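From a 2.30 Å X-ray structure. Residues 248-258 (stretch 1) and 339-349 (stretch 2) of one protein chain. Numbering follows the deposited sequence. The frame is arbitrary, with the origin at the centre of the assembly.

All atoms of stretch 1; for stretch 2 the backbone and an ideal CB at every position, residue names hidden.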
# COMPACT_ATOMS: atom_id res chain seq x y z
N PRO A 248 -22.18 -33.40 -18.38
CA PRO A 248 -23.46 -33.73 -17.74
C PRO A 248 -24.22 -32.57 -17.10
O PRO A 248 -25.38 -32.74 -16.76
CB PRO A 248 -23.08 -34.71 -16.60
CG PRO A 248 -21.65 -34.34 -16.24
CD PRO A 248 -21.04 -33.97 -17.59
N ASN A 249 -23.60 -31.44 -16.83
CA ASN A 249 -24.35 -30.32 -16.26
C ASN A 249 -23.67 -29.02 -16.70
O ASN A 249 -22.54 -29.05 -17.16
CB ASN A 249 -24.46 -30.44 -14.73
CG ASN A 249 -23.12 -30.41 -14.02
OD1 ASN A 249 -22.41 -29.39 -14.03
ND2 ASN A 249 -22.76 -31.50 -13.35
N TYR A 250 -24.34 -27.90 -16.54
CA TYR A 250 -23.86 -26.62 -17.00
C TYR A 250 -22.59 -26.22 -16.24
O TYR A 250 -21.66 -25.70 -16.82
CB TYR A 250 -24.92 -25.53 -16.87
CG TYR A 250 -24.35 -24.19 -17.25
CD1 TYR A 250 -24.09 -23.89 -18.57
CD2 TYR A 250 -23.97 -23.27 -16.29
CE1 TYR A 250 -23.47 -22.70 -18.95
CE2 TYR A 250 -23.35 -22.08 -16.64
CZ TYR A 250 -23.10 -21.79 -17.97
OH TYR A 250 -22.51 -20.61 -18.31
N THR A 251 -22.54 -26.45 -14.95
CA THR A 251 -21.35 -26.04 -14.20
C THR A 251 -20.08 -26.61 -14.87
O THR A 251 -19.16 -25.84 -15.14
CB THR A 251 -21.46 -26.37 -12.71
OG1 THR A 251 -22.63 -25.72 -12.20
CG2 THR A 251 -20.26 -25.88 -11.93
N VAL A 252 -20.04 -27.90 -15.20
CA VAL A 252 -18.79 -28.47 -15.64
C VAL A 252 -18.67 -28.36 -17.16
O VAL A 252 -17.56 -28.46 -17.69
CB VAL A 252 -18.62 -29.92 -15.16
CG1 VAL A 252 -18.68 -29.96 -13.65
CG2 VAL A 252 -19.61 -30.89 -15.78
N PHE A 253 -19.81 -28.11 -17.83
CA PHE A 253 -19.77 -27.77 -19.22
C PHE A 253 -19.09 -26.42 -19.41
O PHE A 253 -18.40 -26.20 -20.42
CB PHE A 253 -21.17 -27.71 -19.84
CG PHE A 253 -21.21 -27.24 -21.27
CD1 PHE A 253 -20.80 -28.06 -22.30
CD2 PHE A 253 -21.58 -25.94 -21.58
CE1 PHE A 253 -20.83 -27.63 -23.62
CE2 PHE A 253 -21.59 -25.48 -22.90
CZ PHE A 253 -21.22 -26.34 -23.92
N SER A 254 -19.29 -25.52 -18.45
CA SER A 254 -19.02 -24.12 -18.66
C SER A 254 -17.52 -23.81 -18.68
O SER A 254 -17.16 -22.86 -19.33
CB SER A 254 -19.71 -23.27 -17.64
OG SER A 254 -19.10 -23.42 -16.38
N ASN A 255 -16.65 -24.53 -17.97
CA ASN A 255 -15.32 -23.94 -17.70
C ASN A 255 -14.32 -24.98 -17.19
O ASN A 255 -14.70 -26.01 -16.65
CB ASN A 255 -15.43 -22.78 -16.71
CG ASN A 255 -15.61 -23.18 -15.26
OD1 ASN A 255 -14.62 -23.33 -14.54
ND2 ASN A 255 -16.86 -23.30 -14.80
N THR A 256 -13.04 -24.66 -17.31
CA THR A 256 -11.95 -25.60 -17.00
C THR A 256 -11.78 -25.80 -15.50
O THR A 256 -11.29 -26.86 -15.07
CB THR A 256 -10.62 -25.13 -17.62
OG1 THR A 256 -10.40 -23.74 -17.31
CG2 THR A 256 -10.60 -25.32 -19.12
N THR A 257 -12.09 -24.81 -14.68
CA THR A 257 -11.89 -25.00 -13.23
C THR A 257 -12.91 -26.03 -12.72
O THR A 257 -12.56 -27.01 -12.02
CB THR A 257 -12.03 -23.68 -12.44
OG1 THR A 257 -11.23 -22.66 -13.05
CG2 THR A 257 -11.63 -23.81 -10.99
N SER A 258 -14.18 -25.79 -13.05
CA SER A 258 -15.24 -26.69 -12.61
C SER A 258 -14.97 -28.12 -13.13
O SER A 258 -15.06 -29.08 -12.38
CB SER A 258 -16.62 -26.19 -13.04
OG SER A 258 -16.87 -24.87 -12.54
N UNK A 339 -33.34 -23.20 -19.14
CA UNK A 339 -32.91 -23.06 -17.76
C UNK A 339 -31.48 -23.57 -17.67
O UNK A 339 -31.07 -24.49 -18.39
CB UNK A 339 -33.83 -23.81 -16.80
N UNK A 340 -30.76 -22.92 -16.78
CA UNK A 340 -29.44 -23.31 -16.40
C UNK A 340 -29.44 -23.36 -14.87
O UNK A 340 -30.24 -22.68 -14.23
CB UNK A 340 -28.38 -22.35 -16.96
N UNK A 341 -28.55 -24.16 -14.33
CA UNK A 341 -28.30 -24.11 -12.92
C UNK A 341 -26.78 -24.17 -12.76
O UNK A 341 -26.07 -24.66 -13.62
CB UNK A 341 -29.01 -25.24 -12.18
N UNK A 342 -26.32 -23.67 -11.63
CA UNK A 342 -24.97 -23.59 -11.23
C UNK A 342 -24.88 -24.17 -9.83
O UNK A 342 -25.69 -23.86 -8.99
CB UNK A 342 -24.45 -22.15 -11.30
N UNK A 343 -23.92 -25.06 -9.58
CA UNK A 343 -23.73 -25.60 -8.24
C UNK A 343 -23.13 -24.53 -7.34
O UNK A 343 -22.00 -24.12 -7.56
CB UNK A 343 -22.84 -26.84 -8.27
N UNK A 344 -23.88 -24.10 -6.33
CA UNK A 344 -23.42 -23.02 -5.46
C UNK A 344 -22.06 -23.39 -4.84
O UNK A 344 -21.88 -24.44 -4.26
CB UNK A 344 -24.45 -22.74 -4.37
N UNK A 345 -21.10 -22.51 -5.02
CA UNK A 345 -19.81 -22.53 -4.33
C UNK A 345 -18.90 -23.63 -4.87
O UNK A 345 -17.87 -23.93 -4.22
CB UNK A 345 -20.02 -22.72 -2.83
N UNK A 346 -19.26 -24.22 -6.02
CA UNK A 346 -18.38 -25.14 -6.72
C UNK A 346 -17.20 -24.35 -7.30
O UNK A 346 -17.35 -23.24 -7.73
CB UNK A 346 -19.14 -25.89 -7.82
N UNK A 347 -16.02 -24.97 -7.34
CA UNK A 347 -14.91 -24.28 -7.98
C UNK A 347 -15.33 -23.85 -9.38
O UNK A 347 -15.96 -24.63 -10.10
CB UNK A 347 -13.67 -25.17 -8.03
N UNK A 348 -14.99 -22.62 -9.75
CA UNK A 348 -15.50 -21.99 -10.99
C UNK A 348 -16.61 -20.97 -10.70
O UNK A 348 -16.95 -20.23 -11.58
CB UNK A 348 -16.03 -23.06 -11.95
N UNK A 349 -17.14 -20.93 -9.49
CA UNK A 349 -18.23 -19.99 -9.16
C UNK A 349 -17.71 -18.85 -8.30
O UNK A 349 -18.53 -18.12 -7.74
CB UNK A 349 -19.37 -20.71 -8.44

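At position 339 the ideal CB has nothing of stretch 1 within 5.5 Å, so the contact sets no preference; the residue is Arg339, poorly ordered and out of reach.

Position 340 is more telling. Its CB points toward stretch 1 and lies 4.4 Å from Tyr250 CG, so a branched or flexible aliphatic chain could cover the aromatic ring. Leu340 does so: its CD1 sits over one face, 4.2 Å from the centroid of the Tyr250 ring in a CH-pi contact, and Leu340 CD2 lies 3.7 Å from Tyr250 CD1.

The CB of position 341 points away, which leaves the choice wide, although the free backbone N of Tyr250 at the start of a helix would favour an acceptor able to fold back. In Asp341 the end of the side chain does come nearer. One water accepts from Tyr250 N (3.0 Å to the water O) and donates to Asp341 OD1 (3.1 Å), so the carboxylate reaches the helix start through solvent.

Position 342 directs its CB sideways, 4.1 Å from Thr251 OG1 and 5.1 Å from Tyr250 CD2. A medium aliphatic group would fit beside the ring, and Ile342 places CG1 3.9 Å from Tyr250 CD2, at the ring edge.

At position 343 the backbone itself makes the main bond: its N donates to Thr251 OG1 at 3.0 Å. This excludes proline, which lacks the N-H, but many side chains could follow the CB toward stretch 1. Ile343 supplies an aliphatic one, with CG1 4.0 Å from Thr251 OG1.

Positions 344 and 345 meet nothing of stretch 1. The positive phi of 345 (74°), in a type II turn, suits glycine or asparagine; the residues are Arg344 and Asn345.

The CB of position 346 is 4.3 Å from Thr251 CG2 and points toward stretch 1, where Val252 and Ser258 leave room for a large, flat group. Tyr346 fills it: CD2 lies 3.9 Å from Thr251 CG2, and the ring edge meets Ser258 O, 3.5 Å from CE2.

At 347, phi of -52° permits proline, and the CB is 3.8 Å from Thr257 CG2, so a compact apolar residue suits. Pro347 packs its CB 4.0 Å from Thr257 CG2, while its backbone O accepts from Ser258 OG at 2.6 Å.

Position 348 is decisive: an ideal CB would lie 2.1 Å from Ser258 OG and 3.0 Å from Asn255 OD1, and would jam against the preceding carbonyl. Only Gly348 fits.

Position 349 is unconstrained by stretch 1; Thr349 OG1 donates to Tyr346 O (2.6 Å), bracing the second turn.

Stretch 2, residues 339-349: RLDIIRNYPGT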
# COMPACT_ATOMS: atom_id res chain seq x y z
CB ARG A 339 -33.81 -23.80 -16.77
CG ARG A 339 -34.13 -25.24 -17.15
CD ARG A 339 -35.15 -25.81 -16.18
NE ARG A 339 -35.13 -27.28 -16.10
CZ ARG A 339 -35.79 -28.00 -15.18
NH1 ARG A 339 -35.79 -29.32 -15.25
NH2 ARG A 339 -36.46 -27.40 -14.21
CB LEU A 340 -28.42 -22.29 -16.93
CG LEU A 340 -28.28 -22.22 -18.45
CD1 LEU A 340 -27.32 -21.10 -18.84
CD2 LEU A 340 -27.78 -23.53 -19.01
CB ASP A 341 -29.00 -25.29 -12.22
CG ASP A 341 -28.71 -26.62 -12.91
OD1 ASP A 341 -29.39 -26.97 -13.90
OD2 ASP A 341 -27.80 -27.33 -12.47
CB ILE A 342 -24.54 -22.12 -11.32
CG1 ILE A 342 -24.49 -21.71 -12.80
CG2 ILE A 342 -23.23 -21.84 -10.59
CD1 ILE A 342 -23.78 -20.43 -13.07
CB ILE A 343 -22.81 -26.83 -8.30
CG1 ILE A 343 -23.50 -27.97 -9.04
CG2 ILE A 343 -22.34 -27.22 -6.91
CD1 ILE A 343 -22.52 -28.95 -9.67
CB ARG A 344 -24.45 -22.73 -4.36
CG ARG A 344 -25.22 -21.41 -4.52
CD ARG A 344 -26.31 -21.45 -5.60
NE ARG A 344 -27.59 -22.05 -5.17
CZ ARG A 344 -28.80 -21.53 -5.39
NH1 ARG A 344 -29.89 -22.22 -5.07
NH2 ARG A 344 -28.93 -20.33 -5.93
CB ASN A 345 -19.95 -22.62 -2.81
CG ASN A 345 -20.42 -21.31 -2.19
OD1 ASN A 345 -19.90 -20.26 -2.52
ND2 ASN A 345 -21.36 -21.36 -1.26
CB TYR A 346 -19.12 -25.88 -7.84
CG TYR A 346 -18.53 -27.22 -8.20
CD1 TYR A 346 -18.74 -28.32 -7.40
CD2 TYR A 346 -17.81 -27.43 -9.38
CE1 TYR A 346 -18.26 -29.58 -7.73
CE2 TYR A 346 -17.28 -28.67 -9.71
CZ TYR A 346 -17.50 -29.75 -8.87
OH TYR A 346 -17.05 -31.01 -9.16
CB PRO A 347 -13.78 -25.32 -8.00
CG PRO A 347 -14.04 -26.07 -6.73
CD PRO A 347 -15.55 -26.23 -6.77
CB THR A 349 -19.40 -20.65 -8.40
OG1 THR A 349 -18.90 -21.18 -7.19
CG2 THR A 349 -20.07 -21.75 -9.17
O HOH W 1 -27.15 -28.23 -15.66
O HOH W 2 -24.69 -27.12 -12.86
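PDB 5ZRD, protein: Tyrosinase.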